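Local coordinates for beta-mannosidase (Trichoderma harzianum, PDB 4CVU), which probably hydrolyses terminal, non-reducing beta-linked mannose residues from manno-oligosaccharides, as a secreted fungal member of glycoside hydrolase family 2, at residues Thr817-Lys831 with Thr841-Trp853. Residues are numbered along the deposited sequence; the frame is centred on the assembly and turned at random.
Sequences TSDAVLVIELTAHGK and TTFTHHNHFLPVW. With CD (cadmium ion), chain Y; CD (cadmium ion), chain Z.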
loop_
_atom_site.group_PDB
_atom_site.type_symbol
_atom_site.label_atom_id
_atom_site.label_comp_id
_atom_site.label_asym_id
_atom_site.label_seq_id
_atom_site.Cartn_x
_atom_site.Cartn_y
_atom_site.Cartn_z
ATOM N N THR A 817 3.786 -34.028 31.955
ATOM C CA THR A 817 2.989 -33.978 30.734
ATOM C C THR A 817 3.235 -32.703 29.939
ATOM O O THR A 817 2.982 -32.676 28.728
ATOM C CB THR A 817 1.495 -34.166 31.021
ATOM O OG1 THR A 817 1.072 -33.197 31.972
ATOM C CG2 THR A 817 1.237 -35.546 31.577
ATOM N N SER A 818 3.748 -31.663 30.580
ATOM C CA SER A 818 4.122 -30.454 29.856
ATOM C C SER A 818 5.548 -30.512 29.335
ATOM O O SER A 818 6.068 -29.551 28.785
ATOM C CB SER A 818 3.857 -29.197 30.686
ATOM O OG SER A 818 4.770 -29.111 31.751
ATOM N N ASP A 819 6.185 -31.647 29.528
ATOM C CA ASP A 819 7.524 -31.898 29.007
ATOM C C ASP A 819 7.485 -33.291 28.358
ATOM O O ASP A 819 8.228 -34.183 28.724
ATOM C CB ASP A 819 8.564 -31.801 30.145
ATOM C CG ASP A 819 10.011 -31.779 29.648
ATOM O OD1 ASP A 819 10.268 -31.473 28.464
ATOM O OD2 ASP A 819 10.910 -32.074 30.460
ATOM N N ALA A 820 6.543 -33.460 27.414
ATOM C CA ALA A 820 6.343 -34.744 26.746
ATOM C C ALA A 820 5.688 -34.625 25.377
ATOM O O ALA A 820 4.741 -33.881 25.186
ATOM C CB ALA A 820 5.499 -35.641 27.627
ATOM N N VAL A 821 6.170 -35.413 24.432
ATOM C CA VAL A 821 5.510 -35.523 23.142
ATOM C C VAL A 821 5.665 -36.939 22.637
ATOM O O VAL A 821 6.709 -37.588 22.836
ATOM C CB VAL A 821 6.082 -34.509 22.117
ATOM C CG1 VAL A 821 7.540 -34.811 21.803
ATOM C CG2 VAL A 821 5.255 -34.507 20.835
ATOM N N LEU A 822 4.612 -37.409 21.970
ATOM C CA LEU A 822 4.570 -38.726 21.369
ATOM C C LEU A 822 4.662 -38.565 19.871
ATOM O O LEU A 822 3.806 -37.942 19.276
ATOM C CB LEU A 822 3.268 -39.450 21.722
ATOM C CG LEU A 822 2.947 -40.746 20.938
ATOM C CD1 LEU A 822 4.016 -41.809 21.112
ATOM C CD2 LEU A 822 1.605 -41.315 21.393
ATOM N N VAL A 823 5.682 -39.161 19.267
ATOM C CA VAL A 823 5.903 -39.059 17.833
ATOM C C VAL A 823 5.442 -40.365 17.207
ATOM O O VAL A 823 5.878 -41.435 17.604
ATOM C CB VAL A 823 7.376 -38.779 17.497
ATOM C CG1 VAL A 823 7.570 -38.677 15.996
ATOM C CG2 VAL A 823 7.835 -37.519 18.202
ATOM N N ILE A 824 4.523 -40.240 16.245
ATOM C CA ILE A 824 3.835 -41.353 15.605
ATOM C C ILE A 824 4.243 -41.475 14.136
ATOM O O ILE A 824 4.085 -40.532 13.386
ATOM C CB ILE A 824 2.323 -41.104 15.669
ATOM C CG1 ILE A 824 1.862 -41.026 17.135
ATOM C CG2 ILE A 824 1.567 -42.195 14.926
ATOM C CD1 ILE A 824 0.516 -40.381 17.306
ATOM N N GLU A 825 4.770 -42.631 13.734
ATOM C CA GLU A 825 5.072 -42.901 12.328
ATOM C C GLU A 825 4.495 -44.235 11.897
ATOM O O GLU A 825 4.812 -45.292 12.478
ATOM C CB GLU A 825 6.567 -42.897 12.020
ATOM C CG GLU A 825 7.335 -41.798 12.728
ATOM C CD GLU A 825 8.681 -41.459 12.074
ATOM O OE1 GLU A 825 9.128 -42.159 11.110
ATOM O OE2 GLU A 825 9.281 -40.460 12.533
ATOM N N LEU A 826 3.672 -44.154 10.852
ATOM C CA LEU A 826 3.034 -45.286 10.241
ATOM C C LEU A 826 3.729 -45.648 8.942
ATOM O O LEU A 826 4.105 -44.765 8.169
ATOM C CB LEU A 826 1.573 -44.964 9.977
ATOM C CG LEU A 826 0.750 -46.009 9.211
ATOM C CD1 LEU A 826 -0.708 -45.925 9.645
ATOM C CD2 LEU A 826 0.871 -45.842 7.703
ATOM N N THR A 827 3.899 -46.959 8.721
ATOM C CA THR A 827 4.312 -47.497 7.420
ATOM C C THR A 827 3.378 -48.640 7.062
ATOM O O THR A 827 2.972 -49.408 7.933
ATOM C CB THR A 827 5.751 -48.046 7.428
ATOM O OG1 THR A 827 6.638 -47.024 7.855
ATOM C CG2 THR A 827 6.162 -48.487 6.038
ATOM N N ALA A 828 3.030 -48.729 5.784
ATOM C CA ALA A 828 2.117 -49.757 5.295
ATOM C C ALA A 828 2.410 -50.054 3.850
ATOM O O ALA A 828 3.076 -49.296 3.161
ATOM C CB ALA A 828 0.663 -49.332 5.465
ATOM N N HIS A 829 1.910 -51.190 3.403
ATOM C CA HIS A 829 2.150 -51.655 2.042
ATOM C C HIS A 829 0.857 -52.082 1.403
ATOM O O HIS A 829 0.053 -52.758 2.021
ATOM C CB HIS A 829 3.153 -52.808 2.069
ATOM C CG HIS A 829 4.494 -52.398 2.575
ATOM N ND1 HIS A 829 5.444 -51.816 1.762
ATOM C CD2 HIS A 829 5.028 -52.439 3.818
ATOM C CE1 HIS A 829 6.515 -51.531 2.480
ATOM N NE2 HIS A 829 6.291 -51.903 3.728
ATOM N N GLY A 830 0.652 -51.675 0.165
ATOM C CA GLY A 830 -0.575 -51.974 -0.518
ATOM C C GLY A 830 -0.620 -51.376 -1.909
ATOM O O GLY A 830 0.379 -50.845 -2.393
ATOM N N LYS A 831 -1.792 -51.477 -2.541
ATOM C CA LYS A 831 -1.980 -51.061 -3.915
ATOM C C LYS A 831 -3.081 -50.025 -3.956
ATOM O O LYS A 831 -4.066 -50.155 -3.249
ATOM C CB LYS A 831 -2.418 -52.245 -4.781
ATOM C CG LYS A 831 -1.434 -53.404 -4.862
ATOM C CD LYS A 831 -1.928 -54.449 -5.869
ATOM C CE LYS A 831 -1.209 -55.788 -5.732
ATOM N NZ LYS A 831 -0.072 -55.940 -6.693
ATOM N N THR A 841 2.892 -50.407 -3.379
ATOM C CA THR A 841 3.282 -49.073 -2.946
ATOM C C THR A 841 3.541 -49.088 -1.451
ATOM O O THR A 841 2.901 -49.827 -0.706
ATOM C CB THR A 841 2.166 -48.054 -3.268
ATOM O OG1 THR A 841 2.101 -47.866 -4.676
ATOM C CG2 THR A 841 2.413 -46.706 -2.625
ATOM N N THR A 842 4.479 -48.261 -1.016
ATOM C CA THR A 842 4.698 -48.054 0.414
ATOM C C THR A 842 4.025 -46.724 0.868
ATOM O O THR A 842 4.255 -45.660 0.301
ATOM C CB THR A 842 6.194 -48.142 0.797
ATOM O OG1 THR A 842 6.394 -47.611 2.121
ATOM C CG2 THR A 842 7.071 -47.392 -0.194
ATOM N N PHE A 843 3.167 -46.838 1.874
ATOM C CA PHE A 843 2.441 -45.701 2.448
ATOM C C PHE A 843 3.030 -45.308 3.812
ATOM O O PHE A 843 3.207 -46.162 4.687
ATOM C CB PHE A 843 0.966 -46.069 2.620
ATOM C CG PHE A 843 0.289 -46.462 1.348
ATOM C CD1 PHE A 843 -0.053 -45.502 0.404
ATOM C CD2 PHE A 843 -0.006 -47.787 1.085
ATOM C CE1 PHE A 843 -0.676 -45.848 -0.784
ATOM C CE2 PHE A 843 -0.630 -48.148 -0.101
ATOM C CZ PHE A 843 -0.964 -47.175 -1.040
ATOM N N THR A 844 3.354 -44.034 3.995
ATOM C CA THR A 844 3.878 -43.547 5.272
ATOM C C THR A 844 3.150 -42.270 5.723
ATOM O O THR A 844 2.842 -41.402 4.928
ATOM C CB THR A 844 5.358 -43.197 5.156
ATOM O OG1 THR A 844 5.489 -42.294 4.076
ATOM C CG2 THR A 844 6.143 -44.373 4.833
ATOM N N HIS A 845 2.898 -42.184 7.011
ATOM C CA HIS A 845 2.191 -41.066 7.609
ATOM C C HIS A 845 2.918 -40.666 8.893
ATOM O O HIS A 845 3.219 -41.517 9.692
ATOM C CB HIS A 845 0.764 -41.501 7.960
ATOM C CG HIS A 845 -0.067 -40.428 8.546
ATOM N ND1 HIS A 845 -0.654 -40.529 9.782
ATOM C CD2 HIS A 845 -0.411 -39.214 8.059
ATOM C CE1 HIS A 845 -1.331 -39.428 10.024
ATOM N NE2 HIS A 845 -1.207 -38.622 8.988
ATOM N N HIS A 846 3.166 -39.375 9.064
ATOM C CA HIS A 846 3.786 -38.787 10.246
ATOM C C HIS A 846 2.743 -38.000 11.032
ATOM O O HIS A 846 1.877 -37.383 10.472
ATOM C CB HIS A 846 4.964 -37.900 9.861
ATOM C CG HIS A 846 6.015 -38.634 9.106
ATOM N ND1 HIS A 846 5.897 -38.930 7.763
ATOM C CD2 HIS A 846 7.167 -39.222 9.517
ATOM C CE1 HIS A 846 6.945 -39.637 7.374
ATOM N NE2 HIS A 846 7.726 -39.833 8.422
ATOM N N ASN A 847 2.836 -38.060 12.336
ATOM C CA ASN A 847 1.875 -37.416 13.208
ATOM C C ASN A 847 2.503 -37.278 14.598
ATOM O O ASN A 847 3.637 -37.751 14.828
ATOM C CB ASN A 847 0.593 -38.243 13.265
ATOM C CG ASN A 847 -0.611 -37.447 13.725
ATOM O OD1 ASN A 847 -0.502 -36.297 14.174
ATOM N ND2 ASN A 847 -1.771 -38.046 13.591
ATOM N N HIS A 848 1.808 -36.601 15.505
ATOM C CA HIS A 848 2.247 -36.485 16.887
ATOM C C HIS A 848 1.075 -36.352 17.858
ATOM O O HIS A 848 -0.031 -35.978 17.465
ATOM C CB HIS A 848 3.172 -35.277 17.040
ATOM C CG HIS A 848 2.447 -33.990 17.261
ATOM N ND1 HIS A 848 1.563 -33.473 16.352
ATOM C CD2 HIS A 848 2.429 -33.145 18.313
ATOM C CE1 HIS A 848 1.045 -32.351 16.816
ATOM N NE2 HIS A 848 1.569 -32.122 18.002
ATOM N N PHE A 849 1.333 -36.622 19.135
ATOM C CA PHE A 849 0.361 -36.377 20.186
ATOM C C PHE A 849 1.002 -35.648 21.362
ATOM O O PHE A 849 1.985 -36.123 21.956
ATOM C CB PHE A 849 -0.271 -37.653 20.703
ATOM C CG PHE A 849 -1.119 -37.438 21.921
ATOM C CD1 PHE A 849 -2.281 -36.668 21.846
ATOM C CD2 PHE A 849 -0.772 -37.979 23.139
ATOM C CE1 PHE A 849 -3.084 -36.459 22.975
ATOM C CE2 PHE A 849 -1.566 -37.778 24.268
ATOM C CZ PHE A 849 -2.721 -37.011 24.191
ATOM N N LEU A 850 0.427 -34.509 21.697
ATOM C CA LEU A 850 0.871 -33.707 22.797
ATOM C C LEU A 850 -0.171 -33.833 23.909
ATOM O O LEU A 850 -1.329 -33.503 23.699
ATOM C CB LEU A 850 0.994 -32.277 22.329
ATOM C CG LEU A 850 1.889 -31.357 23.138
ATOM C CD1 LEU A 850 3.364 -31.683 22.905
ATOM C CD2 LEU A 850 1.592 -29.916 22.767
ATOM N N PRO A 851 0.233 -34.322 25.091
ATOM C CA PRO A 851 -0.680 -34.583 26.220
ATOM C C PRO A 851 -1.119 -33.337 26.995
ATOM O O PRO A 851 -1.850 -33.440 27.973
ATOM C CB PRO A 851 0.135 -35.494 27.121
ATOM C CG PRO A 851 1.542 -35.067 26.872
ATOM C CD PRO A 851 1.622 -34.678 25.428
ATOM N N VAL A 852 -0.688 -32.170 26.536
ATOM C CA VAL A 852 -1.252 -30.897 26.990
ATOM C C VAL A 852 -1.551 -30.031 25.765
ATOM O O VAL A 852 -1.192 -30.397 24.658
ATOM C CB VAL A 852 -0.282 -30.151 27.934
ATOM C CG1 VAL A 852 -0.083 -30.936 29.228
ATOM C CG2 VAL A 852 1.047 -29.890 27.235
ATOM N N TRP A 853 -2.188 -28.879 25.977
ATOM C CA TRP A 853 -2.458 -27.948 24.879
ATOM C C TRP A 853 -1.141 -27.305 24.477
ATOM O O TRP A 853 -0.219 -27.210 25.290
ATOM C CB TRP A 853 -3.498 -26.894 25.263
ATOM C CG TRP A 853 -4.779 -27.529 25.687
ATOM C CD1 TRP A 853 -5.338 -27.484 26.919
ATOM C CD2 TRP A 853 -5.633 -28.364 24.884
ATOM N NE1 TRP A 853 -6.506 -28.221 26.934
ATOM C CE2 TRP A 853 -6.708 -28.768 25.699
ATOM C CE3 TRP A 853 -5.607 -28.782 23.550
ATOM C CZ2 TRP A 853 -7.739 -29.598 25.233
ATOM C CZ3 TRP A 853 -6.631 -29.610 23.080
ATOM C CH2 TRP A 853 -7.680 -30.010 23.925
HETATM CD CD CD Y . 2.493 -32.777 14.084
HETATM CD CD CD Z . 11.824 -40.679 12.940
HETATM O O HOH W 1 3.248 -30.115 14.271
HETATM O O HOH W 2 4.481 -34.102 12.647
#
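The F843 ring lies along the backbone of G830, whose CA meets the ring edge in plane, with F843 CE2 3.7 Å from G830 O. CG stands beside the backbone N of F843 (chi1 -59°), which swings the ring toward the glycine, while T841 CG2 sits 3.7 Å above one ring face. With F843 cut back to an alanine, G830 and the T841 methyl would probably lose their aromatic neighbour and a gap would open beside L761. The hairpin illustrates how strand alternation sorts side chains: L822, I824, L826, N847 and F849 share the face of F843, where I824 and L826 pack on strand 740-747 and N847 ND2 bonds to A742 O. The other face is mostly polar: beyond buried V823 it carries threonines, histidines and E825. There the E825 carboxylate crosses the H846 ring with planes 66° apart. E825 OE2 binds a cadmium ion at 2.6 Å; H848 ND1 holds a second at 2.5 Å. Ten backbone hydrogen bonds zip the strands together, L826 N to H845 O nearly straight at 177°. This antiparallel beta hairpin supplies an inner strand and, within this chain, the edge strand 841-849 of a four-stranded sheet in the Ig-like beta-sandwich domain.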